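PDB 6F2P: paenibacillus xanthan lyase from Paenibacillus, which cleaves the polysaccharide xanthan as a lyase, probably by the beta-elimination chemistry of polysaccharide lyase family 8. Local coordinates for residues A[56-61]-A[75-80]. Sequence-based numbering, arbitrary orientation.
Sequences RLWNDA and RHLYDM
His76 and Trp58 form an edge-to-face aromatic pair: the imidazole turns its CD2 edge onto the five-membered ring of the indole, with centroids 4.8 Å apart and planes at 75°. Nearer the backbone, His76 CB makes a CH-pi contact, lying 3.5 Å from the centroid of the six-membered ring and only 12° off its normal. Both benzo and pyrrole rings are therefore met on one face by a single residue, the two side chains running past each other in opposite directions.

The polar component is a His-carboxylate hydrogen bond, tip to tip. His76 NE2 donates to Asp60 OD2 at 3.0 Å, received on the syn lone pair; at 160° the bond is fairly straight, and a weak second component goes to OD1. The two groups are nearly coplanar, and the bond together with the indole contact helps to hold the ring's rotation; the carboxylate's negative charge would probably favour a protonated histidine, though Asp60 lies at the exposed side of the contact. Asp60 sits in the type I turn from Trp58 to Ala61, closed by Ala61 N to Trp58 O at 3.3 Å.

These residues belong to the N-terminal alpha-helical domain of polysaccharide lyase family 8, where the loop following helix 28-46 folds back onto helix 68-85. Tyr44, near the end of the former helix, stacks on His76 and accepts the indole NE1 hydrogen bond through its carbonyl.

Apolar packing completes the contact. Met80 SD approaches the indole edge as a Met-aromatic contact, 3.6 Å from Trp58 CZ2. Replacing Trp58 by an alanine would probably loosen the loop against the helix, removing the surface beneath His76 and the bond to Tyr44. Leu77 CD2 lies 3.9 Å from Trp58 CH2, while Leu77 CD1 meets Leu57 CD1 at 4.1 Å.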
loop_
_atom_site.group_PDB
_atom_site.type_symbol
_atom_site.label_atom_id
_atom_site.label_comp_id
_atom_site.label_asym_id
_atom_site.label_seq_id
_atom_site.Cartn_x
_atom_site.Cartn_y
_atom_site.Cartn_z
ATOM N N ARG A 56 -29.752 33.655 28.919
ATOM C CA ARG A 56 -28.711 32.676 28.641
ATOM C C ARG A 56 -28.292 32.206 30.025
ATOM O O ARG A 56 -28.737 32.787 31.020
ATOM C CB ARG A 56 -27.527 33.341 27.940
ATOM C CG ARG A 56 -26.894 34.444 28.778
ATOM C CD ARG A 56 -25.854 35.290 28.042
ATOM N NE ARG A 56 -26.426 36.033 26.921
ATOM C CZ ARG A 56 -25.881 37.123 26.391
ATOM N NH1 ARG A 56 -24.758 37.624 26.889
ATOM N NH2 ARG A 56 -26.465 37.711 25.357
ATOM N N LEU A 57 -27.453 31.176 30.112
ATOM C CA LEU A 57 -26.985 30.713 31.421
ATOM C C LEU A 57 -25.550 31.135 31.701
ATOM O O LEU A 57 -25.128 31.204 32.853
ATOM C CB LEU A 57 -27.121 29.197 31.559
ATOM C CG LEU A 57 -28.528 28.620 31.397
ATOM C CD1 LEU A 57 -28.531 27.149 31.766
ATOM C CD2 LEU A 57 -29.564 29.384 32.216
ATOM N N TRP A 58 -24.795 31.379 30.635
ATOM C CA TRP A 58 -23.454 31.929 30.748
ATOM C C TRP A 58 -23.293 32.929 29.625
ATOM O O TRP A 58 -23.915 32.784 28.576
ATOM C CB TRP A 58 -22.389 30.846 30.624
ATOM C CG TRP A 58 -22.201 30.038 31.856
ATOM C CD1 TRP A 58 -21.336 30.294 32.878
ATOM C CD2 TRP A 58 -22.883 28.825 32.199
ATOM N NE1 TRP A 58 -21.444 29.322 33.842
ATOM C CE2 TRP A 58 -22.388 28.408 33.451
ATOM C CE3 TRP A 58 -23.875 28.059 31.575
ATOM C CZ2 TRP A 58 -22.847 27.251 34.092
ATOM C CZ3 TRP A 58 -24.332 26.911 32.213
ATOM C CH2 TRP A 58 -23.820 26.523 33.460
ATOM N N ASN A 59 -22.468 33.946 29.846
ATOM C CA ASN A 59 -22.232 34.952 28.826
ATOM C C ASN A 59 -21.393 34.413 27.674
ATOM O O ASN A 59 -21.500 34.876 26.540
ATOM C CB ASN A 59 -21.577 36.194 29.433
ATOM C CG ASN A 59 -22.596 37.203 29.929
ATOM O OD1 ASN A 59 -23.701 37.313 29.381
ATOM N ND2 ASN A 59 -22.231 37.947 30.971
ATOM N N ASP A 60 -20.566 33.420 27.961
ATOM C CA ASP A 60 -19.695 32.870 26.937
ATOM C C ASP A 60 -20.482 31.938 26.022
ATOM O O ASP A 60 -19.913 31.267 25.155
ATOM C CB ASP A 60 -18.492 32.158 27.568
ATOM C CG ASP A 60 -18.854 30.826 28.223
ATOM O OD1 ASP A 60 -20.054 30.512 28.387
ATOM O OD2 ASP A 60 -17.918 30.086 28.595
ATOM N N ALA A 61 -21.792 31.887 26.242
ATOM C CA ALA A 61 -22.669 31.051 25.441
ATOM C C ALA A 61 -23.986 31.754 25.182
ATOM O O ALA A 61 -25.025 31.303 25.661
ATOM C CB ALA A 61 -22.910 29.722 26.134
ATOM N N ARG A 75 -22.275 21.541 28.519
ATOM C CA ARG A 75 -20.996 21.088 29.061
ATOM C C ARG A 75 -20.717 21.752 30.408
ATOM O O ARG A 75 -20.267 21.092 31.353
ATOM C CB ARG A 75 -19.846 21.308 28.073
ATOM C CG ARG A 75 -19.985 20.470 26.821
ATOM C CD ARG A 75 -18.784 20.522 25.891
ATOM N NE ARG A 75 -18.897 19.464 24.888
ATOM C CZ ARG A 75 -18.019 19.233 23.917
ATOM N NH1 ARG A 75 -16.936 19.992 23.800
ATOM N NH2 ARG A 75 -18.226 18.233 23.060
ATOM N N HIS A 76 -20.997 23.051 30.500
ATOM C CA HIS A 76 -20.850 23.767 31.765
ATOM C C HIS A 76 -21.711 23.122 32.845
ATOM O O HIS A 76 -21.208 22.811 33.933
ATOM C CB HIS A 76 -21.202 25.240 31.607
ATOM C CG HIS A 76 -20.235 26.001 30.764
ATOM N ND1 HIS A 76 -19.030 25.473 30.357
ATOM C CD2 HIS A 76 -20.289 27.254 30.247
ATOM C CE1 HIS A 76 -18.384 26.367 29.618
ATOM N NE2 HIS A 76 -19.131 27.454 29.545
ATOM N N LEU A 77 -22.994 22.912 32.537
ATOM C CA LEU A 77 -23.901 22.175 33.424
ATOM C C LEU A 77 -23.376 20.782 33.787
ATOM O O LEU A 77 -23.448 20.362 34.944
ATOM C CB LEU A 77 -25.296 22.063 32.810
ATOM C CG LEU A 77 -26.110 23.356 32.808
ATOM C CD1 LEU A 77 -27.355 23.206 31.960
ATOM C CD2 LEU A 77 -26.473 23.758 34.236
ATOM N N TYR A 78 -22.828 20.073 32.806
ATOM C CA TYR A 78 -22.250 18.772 33.090
ATOM C C TYR A 78 -21.127 18.842 34.125
ATOM O O TYR A 78 -21.056 18.005 35.031
ATOM C CB TYR A 78 -21.733 18.088 31.825
ATOM C CG TYR A 78 -21.007 16.811 32.162
ATOM C CD1 TYR A 78 -21.708 15.670 32.537
ATOM C CD2 TYR A 78 -19.623 16.755 32.156
ATOM C CE1 TYR A 78 -21.046 14.503 32.875
ATOM C CE2 TYR A 78 -18.949 15.586 32.496
ATOM C CZ TYR A 78 -19.667 14.465 32.852
ATOM O OH TYR A 78 -19.005 13.303 33.180
ATOM N N ASP A 79 -20.241 19.824 33.978
ATOM C CA ASP A 79 -19.102 19.947 34.889
ATOM C C ASP A 79 -19.583 20.113 36.318
ATOM O O ASP A 79 -19.028 19.513 37.232
ATOM C CB ASP A 79 -18.191 21.119 34.505
ATOM C CG ASP A 79 -17.379 20.843 33.249
ATOM O OD1 ASP A 79 -17.219 19.657 32.890
ATOM O OD2 ASP A 79 -16.890 21.810 32.625
ATOM N N MET A 80 -20.627 20.922 36.495
ATOM C CA MET A 80 -21.208 21.178 37.811
ATOM C C MET A 80 -21.838 19.903 38.364
ATOM O O MET A 80 -21.594 19.517 39.514
ATOM C CB MET A 80 -22.245 22.307 37.727
ATOM C CG MET A 80 -21.654 23.643 37.308
ATOM S SD MET A 80 -22.881 24.865 36.768
ATOM C CE MET A 80 -23.795 25.138 38.284
#